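PDB 3GO9: insulinase family protease, which is predicted to be a zinc-dependent peptidase of the M16 (insulinase) family, although its degenerate metal-binding motif leaves catalytic activity uncertain. Local coordinates for residues D48-L52 / Q96-N100; H72-R76 / T155-A161; R76-S81 / T148-A152; L132-S136 / Q228-F233. Where two conformers were deposited one is given. Residue numbers count along the deposited sequence, not the author numbering.

Contact 1 of 4, residues D48-L52 / Q96-N100. With ZN (zinc ion), chain B.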
loop_
_atom_site.group_PDB
_atom_site.type_symbol
_atom_site.label_atom_id
_atom_site.label_comp_id
_atom_site.label_asym_id
_atom_site.label_seq_id
_atom_site.Cartn_x
_atom_site.Cartn_y
_atom_site.Cartn_z
ATOM N N ASP A 48 2.289 13.365 -19.912
ATOM C CA ASP A 48 2.155 13.273 -18.480
ATOM C C ASP A 48 3.561 13.342 -17.807
ATOM O O ASP A 48 4.606 13.149 -18.429
ATOM C CB ASP A 48 1.472 11.953 -18.176
ATOM C CG ASP A 48 0.679 11.964 -16.917
ATOM O OD1 ASP A 48 0.797 12.919 -16.077
ATOM O OD2 ASP A 48 -0.059 10.965 -16.752
ATOM N N ARG A 49 3.561 13.609 -16.519
ATOM C CA ARG A 49 4.803 13.739 -15.756
ATOM C C ARG A 49 5.525 12.387 -15.649
ATOM O O ARG A 49 4.897 11.292 -15.710
ATOM C CB ARG A 49 4.490 14.305 -14.358
ATOM C CG ARG A 49 3.981 15.779 -14.390
ATOM C CD ARG A 49 3.901 16.339 -13.024
ATOM N NE ARG A 49 5.175 16.739 -12.412
ATOM C CZ ARG A 49 5.800 17.907 -12.600
ATOM N NH1 ARG A 49 5.270 18.819 -13.415
ATOM N NH2 ARG A 49 6.908 18.200 -11.972
ATOM N N ILE A 50 6.843 12.474 -15.537
ATOM C CA ILE A 50 7.701 11.273 -15.472
ATOM C C ILE A 50 7.864 11.010 -14.019
ATOM O O ILE A 50 8.393 11.871 -13.282
ATOM C CB ILE A 50 9.035 11.509 -16.124
ATOM C CG1 ILE A 50 8.893 12.005 -17.556
ATOM C CG2 ILE A 50 9.973 10.277 -16.042
ATOM C CD1 ILE A 50 7.955 11.219 -18.375
ATOM N N GLU A 51 7.504 9.789 -13.578
ATOM C CA GLU A 51 7.581 9.418 -12.165
ATOM C C GLU A 51 8.761 8.494 -11.896
ATOM O O GLU A 51 8.922 7.503 -12.574
ATOM C CB GLU A 51 6.290 8.738 -11.708
ATOM C CG GLU A 51 5.033 9.595 -11.878
ATOM C CD GLU A 51 5.026 10.799 -10.948
ATOM O OE1 GLU A 51 5.525 10.668 -9.805
ATOM O OE2 GLU A 51 4.483 11.880 -11.337
ATOM N N LEU A 52 9.574 8.849 -10.895
ATOM C CA LEU A 52 10.704 8.048 -10.480
ATOM C C LEU A 52 10.542 7.668 -9.010
ATOM O O LEU A 52 10.196 8.508 -8.148
ATOM C CB LEU A 52 12.023 8.820 -10.682
ATOM C CG LEU A 52 12.401 9.214 -12.110
ATOM C CD1 LEU A 52 11.835 10.552 -12.424
ATOM C CD2 LEU A 52 13.912 9.321 -12.180
ATOM N N GLN A 96 10.576 21.654 -9.231
ATOM C CA GLN A 96 9.987 21.071 -10.434
ATOM C C GLN A 96 9.918 19.554 -10.276
ATOM O O GLN A 96 9.827 18.822 -11.269
ATOM C CB GLN A 96 10.847 21.433 -11.632
ATOM C CG GLN A 96 10.954 22.941 -11.887
ATOM C CD GLN A 96 11.988 23.266 -12.973
ATOM O OE1 GLN A 96 11.626 23.495 -14.122
ATOM N NE2 GLN A 96 13.270 23.360 -12.588
ATOM N N GLY A 97 9.893 19.066 -9.041
ATOM C CA GLY A 97 9.952 17.628 -8.829
ATOM C C GLY A 97 8.804 16.998 -8.095
ATOM O O GLY A 97 8.938 15.857 -7.639
ATOM N N ILE A 98 7.720 17.746 -7.927
ATOM C CA ILE A 98 6.527 17.317 -7.215
ATOM C C ILE A 98 5.318 17.222 -8.175
ATOM O O ILE A 98 5.111 18.096 -9.018
ATOM C CB ILE A 98 6.197 18.239 -6.042
ATOM C CG1 ILE A 98 7.405 18.422 -5.075
ATOM C CG2 ILE A 98 5.035 17.730 -5.219
ATOM C CD1 ILE A 98 7.877 17.130 -4.431
ATOM N N ASP A 99 4.546 16.163 -8.054
ATOM C CA ASP A 99 3.391 15.910 -8.950
ATOM C C ASP A 99 2.316 16.983 -8.750
ATOM O O ASP A 99 2.188 17.583 -7.697
ATOM C CB ASP A 99 2.828 14.510 -8.718
ATOM C CG ASP A 99 1.991 13.941 -9.897
ATOM O OD1 ASP A 99 1.840 14.590 -10.944
ATOM O OD2 ASP A 99 1.491 12.784 -9.760
ATOM N N ASN A 100 1.520 17.194 -9.792
ATOM C CA ASN A 100 0.426 18.175 -9.727
ATOM C C ASN A 100 -0.742 17.803 -8.813
ATOM O O ASN A 100 -1.456 18.676 -8.289
ATOM C CB ASN A 100 -0.080 18.402 -11.142
ATOM C CG ASN A 100 0.917 19.031 -12.020
ATOM O OD1 ASN A 100 1.650 19.939 -11.617
ATOM N ND2 ASN A 100 0.918 18.633 -13.283
HETATM ZN ZN ZN B . 0.236 12.818 -11.715
HETATM O O HOH W 1 0.369 14.127 -13.758
HETATM O O HOH W 2 2.972 19.281 -15.162
HETATM O O HOH W 3 2.211 11.823 -12.511
#

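Contact 2 of 4, residues H72-R76 / T155-A161. With ZN (zinc ion), chain C.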
loop_
_atom_site.group_PDB
_atom_site.type_symbol
_atom_site.label_atom_id
_atom_site.label_comp_id
_atom_site.label_asym_id
_atom_site.label_seq_id
_atom_site.Cartn_x
_atom_site.Cartn_y
_atom_site.Cartn_z
ATOM N N HIS A 72 15.379 7.537 9.203
ATOM C CA HIS A 72 14.488 8.691 8.888
ATOM C C HIS A 72 15.280 9.982 8.653
ATOM O O HIS A 72 14.788 10.891 7.946
ATOM C CB HIS A 72 13.463 8.838 10.003
ATOM C CG HIS A 72 12.355 9.788 9.694
ATOM N ND1 HIS A 72 11.310 9.435 8.866
ATOM C CD2 HIS A 72 12.066 11.009 10.186
ATOM C CE1 HIS A 72 10.447 10.439 8.824
ATOM N NE2 HIS A 72 10.910 11.411 9.579
ATOM N N LEU A 73 16.440 10.110 9.263
ATOM C CA LEU A 73 17.283 11.313 9.140
ATOM C C LEU A 73 18.008 11.392 7.799
ATOM O O LEU A 73 18.130 12.454 7.188
ATOM C CB LEU A 73 18.303 11.426 10.282
ATOM C CG LEU A 73 19.262 12.608 10.272
ATOM C CD1 LEU A 73 18.534 13.896 10.206
ATOM C CD2 LEU A 73 20.184 12.571 11.476
ATOM N N LEU A 74 18.487 10.238 7.313
ATOM C CA LEU A 74 19.318 10.212 6.103
ATOM C C LEU A 74 18.670 10.969 4.952
ATOM O O LEU A 74 19.330 11.773 4.332
ATOM C CB LEU A 74 19.697 8.778 5.705
ATOM C CG LEU A 74 20.585 7.955 6.639
ATOM C CD1 LEU A 74 20.702 6.481 6.166
ATOM C CD2 LEU A 74 21.950 8.639 6.770
ATOM N N PRO A 75 17.385 10.713 4.634
ATOM C CA PRO A 75 16.871 11.433 3.488
ATOM C C PRO A 75 16.765 12.928 3.680
ATOM O O PRO A 75 16.828 13.669 2.673
ATOM C CB PRO A 75 15.479 10.809 3.265
ATOM C CG PRO A 75 15.235 9.967 4.391
ATOM C CD PRO A 75 16.439 9.691 5.114
ATOM N N ARG A 76 16.626 13.399 4.928
ATOM C CA ARG A 76 16.593 14.835 5.137
ATOM C C ARG A 76 17.962 15.467 4.758
ATOM O O ARG A 76 18.051 16.594 4.250
ATOM C CB ARG A 76 16.249 15.139 6.594
ATOM C CG ARG A 76 15.791 16.594 6.737
ATOM C CD ARG A 76 15.507 16.932 8.180
ATOM N NE ARG A 76 14.369 16.232 8.772
ATOM C CZ ARG A 76 13.825 16.619 9.923
ATOM N NH1 ARG A 76 14.326 17.667 10.575
ATOM N NH2 ARG A 76 12.801 15.951 10.461
ATOM N N THR A 155 15.780 22.430 10.771
ATOM C CA THR A 155 14.677 22.809 9.844
ATOM C C THR A 155 13.337 23.069 10.560
ATOM O O THR A 155 12.985 22.408 11.537
ATOM C CB THR A 155 14.492 21.772 8.684
ATOM O OG1 THR A 155 14.002 20.506 9.199
ATOM C CG2 THR A 155 15.834 21.532 7.948
ATOM N N ALA A 156 12.578 24.047 10.060
ATOM C CA ALA A 156 11.296 24.385 10.688
ATOM C C ALA A 156 10.280 23.276 10.542
ATOM O O ALA A 156 9.359 23.161 11.360
ATOM C CB ALA A 156 10.722 25.702 10.094
ATOM N N THR A 157 10.419 22.475 9.490
ATOM C CA THR A 157 9.434 21.443 9.197
ATOM C C THR A 157 10.121 20.128 8.919
ATOM O O THR A 157 11.322 20.080 8.780
ATOM C CB THR A 157 8.576 21.820 7.952
ATOM O OG1 THR A 157 9.410 21.966 6.795
ATOM C CG2 THR A 157 7.804 23.150 8.247
ATOM N N ASP A 158 9.322 19.080 8.812
ATOM C CA ASP A 158 9.851 17.740 8.548
ATOM C C ASP A 158 9.362 17.300 7.210
ATOM O O ASP A 158 8.201 16.906 7.062
ATOM C CB ASP A 158 9.344 16.798 9.605
ATOM C CG ASP A 158 9.676 15.412 9.297
ATOM O OD1 ASP A 158 10.716 15.184 8.557
ATOM O OD2 ASP A 158 8.840 14.590 9.754
ATOM N N PRO A 159 10.251 17.336 6.190
ATOM C CA PRO A 159 9.762 16.942 4.880
ATOM C C PRO A 159 9.682 15.439 4.685
ATOM O O PRO A 159 9.184 14.992 3.667
ATOM C CB PRO A 159 10.800 17.548 3.934
ATOM C CG PRO A 159 12.045 17.492 4.686
ATOM C CD PRO A 159 11.662 17.722 6.166
ATOM N N ILE A 160 10.157 14.650 5.642
ATOM C CA ILE A 160 10.204 13.195 5.497
ATOM C C ILE A 160 9.006 12.527 6.193
ATOM O O ILE A 160 8.787 12.708 7.404
ATOM C CB ILE A 160 11.530 12.626 6.090
ATOM C CG1 ILE A 160 12.738 13.417 5.543
ATOM C CG2 ILE A 160 11.696 11.096 5.747
ATOM C CD1 ILE A 160 12.814 13.560 3.997
ATOM N N ALA A 161 8.223 11.800 5.434
ATOM C CA ALA A 161 7.030 11.168 5.936
ATOM C C ALA A 161 7.325 9.791 6.430
ATOM O O ALA A 161 8.431 9.243 6.217
ATOM C CB ALA A 161 5.960 11.093 4.831
HETATM ZN ZN ZN C . 9.425 12.779 9.686
HETATM O O HOH W 4 12.523 19.776 12.046
HETATM O O HOH W 5 10.194 13.149 11.084
HETATM O O HOH W 6 7.775 11.928 10.054
#

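Contact 3 of 4, residues R76-S81 / T148-A152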
loop_
_atom_site.group_PDB
_atom_site.type_symbol
_atom_site.label_atom_id
_atom_site.label_comp_id
_atom_site.label_asym_id
_atom_site.label_seq_id
_atom_site.Cartn_x
_atom_site.Cartn_y
_atom_site.Cartn_z
ATOM N N ARG A 76 16.626 13.399 4.928
ATOM C CA ARG A 76 16.593 14.835 5.137
ATOM C C ARG A 76 17.962 15.467 4.758
ATOM O O ARG A 76 18.051 16.594 4.250
ATOM C CB ARG A 76 16.249 15.139 6.594
ATOM C CG ARG A 76 15.791 16.594 6.737
ATOM C CD ARG A 76 15.507 16.932 8.180
ATOM N NE ARG A 76 14.369 16.232 8.772
ATOM C CZ ARG A 76 13.825 16.619 9.923
ATOM N NH1 ARG A 76 14.326 17.667 10.575
ATOM N NH2 ARG A 76 12.801 15.951 10.461
ATOM N N LEU A 77 19.035 14.733 4.993
ATOM C CA LEU A 77 20.377 15.192 4.605
ATOM C C LEU A 77 20.469 15.477 3.074
ATOM O O LEU A 77 21.044 16.495 2.678
ATOM C CB LEU A 77 21.462 14.207 5.075
ATOM C CG LEU A 77 21.471 13.920 6.538
ATOM C CD1 LEU A 77 22.620 12.883 6.835
ATOM C CD2 LEU A 77 21.636 15.174 7.430
ATOM N N ALA A 78 19.904 14.570 2.289
ATOM C CA ALA A 78 19.885 14.606 0.858
ATOM C C ALA A 78 19.162 15.868 0.343
ATOM O O ALA A 78 19.414 16.312 -0.786
ATOM C CB ALA A 78 19.228 13.301 0.255
ATOM N N LEU A 79 18.295 16.460 1.179
ATOM C CA LEU A 79 17.622 17.733 0.843
ATOM C C LEU A 79 18.395 18.945 1.324
ATOM O O LEU A 79 18.119 20.070 0.908
ATOM C CB LEU A 79 16.204 17.780 1.432
ATOM C CG LEU A 79 15.293 16.684 0.943
ATOM C CD1 LEU A 79 13.931 16.552 1.757
ATOM C CD2 LEU A 79 14.965 16.849 -0.571
HETATM N N MSE A 80 19.337 18.787 2.245
HETATM C CA MSE A 80 20.149 19.908 2.687
HETATM C C MSE A 80 21.197 20.197 1.647
HETATM O O MSE A 80 21.481 21.353 1.346
HETATM C CB MSE A 80 20.844 19.592 4.010
HETATM C CG MSE A 80 19.951 19.214 5.130
HETATM SE SE MSE A 80 18.725 20.633 5.684
HETATM C CE MSE A 80 17.296 20.335 4.586
ATOM N N SER A 81 21.823 19.153 1.128
ATOM C CA SER A 81 22.905 19.350 0.186
ATOM C C SER A 81 23.113 18.079 -0.586
ATOM O O SER A 81 22.872 16.978 -0.045
ATOM C CB SER A 81 24.176 19.789 0.913
ATOM O OG SER A 81 24.958 18.710 1.293
ATOM N N THR A 148 25.840 19.160 7.691
ATOM C CA THR A 148 24.532 18.812 7.138
ATOM C C THR A 148 23.586 18.280 8.217
ATOM O O THR A 148 22.375 18.502 8.176
ATOM C CB THR A 148 24.616 17.772 5.961
ATOM O OG1 THR A 148 25.167 16.521 6.390
ATOM C CG2 THR A 148 25.444 18.305 4.794
ATOM N N VAL A 149 24.145 17.538 9.172
ATOM C CA VAL A 149 23.351 17.018 10.303
ATOM C C VAL A 149 22.795 18.178 11.147
ATOM O O VAL A 149 21.626 18.240 11.421
ATOM C CB VAL A 149 24.143 15.987 11.125
ATOM C CG1 VAL A 149 23.379 15.623 12.379
ATOM C CG2 VAL A 149 24.386 14.708 10.279
ATOM N N ASN A 150 23.629 19.148 11.493
ATOM C CA ASN A 150 23.177 20.328 12.214
ATOM C C ASN A 150 22.092 21.054 11.433
ATOM O O ASN A 150 21.050 21.368 11.980
ATOM C CB ASN A 150 24.387 21.230 12.489
ATOM C CG ASN A 150 24.067 22.390 13.405
ATOM O OD1 ASN A 150 23.454 22.234 14.466
ATOM N ND2 ASN A 150 24.531 23.587 13.005
ATOM N N ALA A 151 22.293 21.232 10.123
ATOM C CA ALA A 151 21.305 21.923 9.310
ATOM C C ALA A 151 19.970 21.173 9.293
ATOM O O ALA A 151 18.909 21.767 9.442
ATOM C CB ALA A 151 21.844 22.136 7.915
ATOM N N ALA A 152 20.032 19.861 9.133
ATOM C CA ALA A 152 18.844 19.029 9.104
ATOM C C ALA A 152 18.041 19.095 10.413
ATOM O O ALA A 152 16.805 19.087 10.410
ATOM C CB ALA A 152 19.254 17.526 8.761
#

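Contact 4 of 4, residues L132-S136 / Q228-F233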
loop_
_atom_site.group_PDB
_atom_site.type_symbol
_atom_site.label_atom_id
_atom_site.label_comp_id
_atom_site.label_asym_id
_atom_site.label_seq_id
_atom_site.Cartn_x
_atom_site.Cartn_y
_atom_site.Cartn_z
ATOM N N LEU A 132 18.263 11.794 -11.779
ATOM C CA LEU A 132 19.130 10.645 -11.628
ATOM C C LEU A 132 20.396 10.975 -10.845
ATOM O O LEU A 132 20.908 10.110 -10.093
ATOM C CB LEU A 132 19.454 10.020 -12.996
ATOM C CG LEU A 132 18.286 9.398 -13.765
ATOM C CD1 LEU A 132 18.832 8.817 -15.080
ATOM C CD2 LEU A 132 17.583 8.277 -12.985
ATOM N N ALA A 133 20.893 12.218 -10.983
ATOM C CA ALA A 133 22.080 12.655 -10.280
ATOM C C ALA A 133 21.757 12.782 -8.780
ATOM O O ALA A 133 22.569 12.346 -7.932
ATOM C CB ALA A 133 22.534 13.937 -10.874
ATOM N N TRP A 134 20.582 13.323 -8.451
ATOM C CA TRP A 134 20.183 13.472 -7.065
ATOM C C TRP A 134 20.031 12.078 -6.445
ATOM O O TRP A 134 20.465 11.813 -5.336
ATOM C CB TRP A 134 18.882 14.269 -6.886
ATOM C CG TRP A 134 18.566 14.537 -5.451
ATOM C CD1 TRP A 134 19.119 15.517 -4.666
ATOM C CD2 TRP A 134 17.692 13.779 -4.584
ATOM N NE1 TRP A 134 18.605 15.438 -3.381
ATOM C CE2 TRP A 134 17.717 14.397 -3.327
ATOM C CE3 TRP A 134 16.882 12.646 -4.762
ATOM C CZ2 TRP A 134 16.984 13.926 -2.261
ATOM C CZ3 TRP A 134 16.099 12.202 -3.685
ATOM C CH2 TRP A 134 16.190 12.847 -2.445
ATOM N N LEU A 135 19.417 11.170 -7.185
ATOM C CA LEU A 135 19.155 9.826 -6.660
ATOM C C LEU A 135 20.474 9.040 -6.506
ATOM O O LEU A 135 20.625 8.271 -5.534
ATOM C CB LEU A 135 18.203 9.041 -7.541
ATOM C CG LEU A 135 16.757 9.553 -7.508
ATOM C CD1 LEU A 135 15.954 8.974 -8.693
ATOM C CD2 LEU A 135 16.054 9.239 -6.206
ATOM N N SER A 136 21.392 9.204 -7.449
ATOM C CA SER A 136 22.742 8.554 -7.324
ATOM C C SER A 136 23.633 9.181 -6.271
ATOM O O SER A 136 24.357 8.465 -5.561
ATOM C CB SER A 136 23.420 8.381 -8.670
ATOM O OG SER A 136 23.599 9.598 -9.361
ATOM N N GLN A 228 21.349 5.506 -19.095
ATOM C CA GLN A 228 21.584 6.477 -18.096
ATOM C C GLN A 228 21.529 5.873 -16.701
ATOM O O GLN A 228 22.255 6.297 -15.786
ATOM C CB GLN A 228 20.510 7.527 -18.175
ATOM C CG GLN A 228 20.688 8.459 -19.291
ATOM C CD GLN A 228 19.561 9.457 -19.251
ATOM O OE1 GLN A 228 18.476 9.133 -19.643
ATOM N NE2 GLN A 228 19.797 10.629 -18.638
ATOM N N ILE A 229 20.584 4.966 -16.520
ATOM C CA ILE A 229 20.485 4.284 -15.197
ATOM C C ILE A 229 21.765 3.503 -14.927
ATOM O O ILE A 229 22.319 3.561 -13.821
ATOM C CB ILE A 229 19.255 3.370 -15.144
ATOM C CG1 ILE A 229 17.971 4.214 -15.073
ATOM C CG2 ILE A 229 19.362 2.300 -13.996
ATOM C CD1 ILE A 229 16.714 3.403 -15.421
ATOM N N SER A 230 22.247 2.758 -15.903
ATOM C CA SER A 230 23.518 2.033 -15.720
ATOM C C SER A 230 24.670 2.943 -15.364
ATOM O O SER A 230 25.436 2.679 -14.431
ATOM C CB SER A 230 23.847 1.279 -17.002
ATOM O OG SER A 230 24.969 0.463 -16.771
ATOM N N LYS A 231 24.789 4.047 -16.043
ATOM C CA LYS A 231 25.894 4.979 -15.797
ATOM C C LYS A 231 25.779 5.662 -14.434
ATOM O O LYS A 231 26.788 5.938 -13.798
ATOM C CB LYS A 231 25.996 6.022 -16.915
ATOM C CG LYS A 231 26.202 5.422 -18.331
ATOM C CD LYS A 231 26.467 6.495 -19.381
ATOM C CE LYS A 231 26.835 5.898 -20.738
ATOM N NZ LYS A 231 25.699 5.378 -21.489
ATOM N N ALA A 232 24.551 5.912 -13.952
ATOM C CA ALA A 232 24.313 6.539 -12.657
ATOM C C ALA A 232 24.565 5.624 -11.491
ATOM O O ALA A 232 25.071 6.096 -10.478
ATOM C CB ALA A 232 22.915 7.132 -12.585
ATOM N N PHE A 233 24.183 4.345 -11.617
ATOM C CA PHE A 233 24.111 3.478 -10.454
ATOM C C PHE A 233 25.073 2.293 -10.449
ATOM O O PHE A 233 25.080 1.540 -9.487
ATOM C CB PHE A 233 22.684 2.969 -10.246
ATOM C CG PHE A 233 21.666 4.079 -9.954
ATOM C CD1 PHE A 233 20.843 4.536 -10.949
ATOM C CD2 PHE A 233 21.628 4.698 -8.713
ATOM C CE1 PHE A 233 19.957 5.550 -10.712
ATOM C CE2 PHE A 233 20.700 5.710 -8.461
ATOM C CZ PHE A 233 19.878 6.115 -9.468
#

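Contact 1 of 4, residues D48-L52 / Q96-N100
An acidic zinc site organises this contact between 48-52, which leads into strand 50-56, and the loop 96-100. Asp99 chelates the ion with both carboxylate oxygens, OD1 at 2.5 Å and OD2 at 2.3 Å from ZN, while two waters lie on the metal at 2.4 Å each. Segment 48-52 takes part through those waters: water 1 donates to Asp48 OD1 (2.6 Å) and water 3 to Glu51 OE2 (2.6 Å), so both acids belong to the second shell. Glu101, Asp387 and Asp389 complete the site. The last two come from the C-terminal half of the chain, so the ion ties together the two halves of the M16 fold, at a place distinct from the His72 zinc site. Arg49 supplies most of the direct contact. Its CD is 3.4 Å from Asp99 OD1 and 3.8 Å from Asn100 ND2, and water 2 accepts from both Arg49 NH1 and Asn100 ND2 at 2.9 Å. The guanidinium brings NH2 within 3.1 Å of Gln96 O, places one face against Ile98 O, and finds its firm acceptor in Ser119 O. Glu51 OE2 lies 3.5 Å from Asp99 OD2. Ser119 OG is hydrogen-bonded to the same glutamate oxygen.

Contact 2 of 4, residues H72-R76 / T155-A161
Thr155 opens the segment by turning its side chain on the loop: OG1 donates to Thr157 O at 2.7 Å, and water 4 donates to Thr155 O (2.7 Å) while weakly accepting from Arg76 NH1 (3.1 Å). Asp158 divides its carboxylate. OD2 binds ZN at 1.9 Å, whereas OD1 accepts from Ile160 N (3.0 Å, an Asx turn) and forms a salt bridge with Arg76 NH2 (2.9 Å), its hydrogen bond weak at 124°. Pro159 CD then lies over one guanidinium face, 4.0 Å from Arg76 NE. Ile160 gives its carbonyl O to ZN at 2.4 Å, sets CB 4.0 Å from the His72 ring centroid as a CH-pi contact, and packs CD1 3.9 Å from Pro75 CB. His72 NE2 completes the protein ligands, 2.0 Å from ZN. M16 peptidases carry HxxEH here; His72-Leu73-Leu74-Pro75-Arg76 keeps the first histidine alone, consistent with a degenerate site. Thr109 fixes His72 ND1, and Ala161 pairs with strand 107-109, so edge strand 160-162 lies against helix 70-80, whose other side packs on helix 196-206.

Contact 3 of 4, residues R76-S81 / T148-A152
Helices 76-80 and 148-152 cross almost at right angles: the angle between their N-to-C directions is 102°, with the axes 9.1 Å apart at closest approach. The nearest alpha carbons, Leu77 CA and Thr148 CA, are 6.1 Å apart. The small Ala152 methyl leaves room for two side chains of the other helix, with Leu77 CD2 3.6 Å and Met80 CG 4.1 Å from Ala152 CB. Leu77 CD2 also lies 4.0 Å from Val149 CG2 and 3.5 Å from Thr148 O. Met80, present as selenomethionine, covers the neighbouring surface, its SE 4.1 Å from Ala151 CB. Ser81, just past the helix, brings OG to 3.6 Å from Thr148 CG2. The threonine hydroxyl itself is engaged within its own region by Ala143 O and Ser145 N. Leu77 and Val149 both continue onto Leu199 of helix 196-206, which places the crossing in a three-helix cluster. One turn earlier in helix 70-80, Arg76 NH1 donates to Ala152 O (2.9 Å, N-H...O angle 151°), with Arg76 CD resting 3.8 Å from Ala152 CB. One directed bond therefore accompanies a largely apolar interface. Arg76 lays its cationic group beside a carbonyl in the last turn of helix 146-153, while its NH2 is salt-bridged to Asp158, so a single side chain links the helix end to the zinc-binding loop.

Contact 4 of 4, residues L132-S136 / Q228-F233
This is apolar helix-helix packing on one face of the seven-stranded sheet, between helix 125-140 and the C-terminal part of helix 222-233. The segments run in roughly the same direction, 33° apart (signed crossing angle -33°), with axes 9.8 Å apart, and no hydrogen bond passes between them. They come closest near Ser136 and Ala232, where the alpha carbons are 5.9 Å apart and Ser136 CB lies 3.3 Å from Ala232 O. Small residues on both sides permit this approach, and the serine hydroxyl is turned back on its own helix, OG donating to Leu132 O at 2.8 Å. One turn earlier, Leu132 CD1 packs 3.7 Å from Gln228 CB. Phe233 fills the groove toward the sheet: its CZ is 3.9 Å from Leu135 CB, its CE2 3.7 Å from Ser136 CA, and its CE1 4.3 Å from Leu132 CD2. The ring also stacks with Phe35. Beneath the pair, Leu132 and Leu135 rest on Leu52 of strand 50-56, while Leu135, Ile229 and Phe233 meet Leu214 of the adjacent strand 212-218. Helices crossing at a shallow angle, side by side over neighbouring strands, form the helical layer of a two-layer alpha/beta sandwich, the architecture of an M16 domain.

Contacts 2 and 3 share helix 70-80 and Arg76, their centres about 8 Å apart, and Leu79 packs on Pro159 and Ile160 between them. Contacts 1 and 2, with centres about 20 Å apart, each hold a zinc ion and include exposed residues, so their chemistry is ionic and water-rich. Contacts 3 and 4 have no exposed residue among those touching and depend mainly on aliphatic and aromatic packing, a single hydrogen bond crossing in contact 3 and none in contact 4. Leu52 of contact 1 lies under Leu132 and Leu135 of contact 4, and Trp134 NE1 probably hydrogen-bonds Ala78 O, joining contact 4 to contact 3.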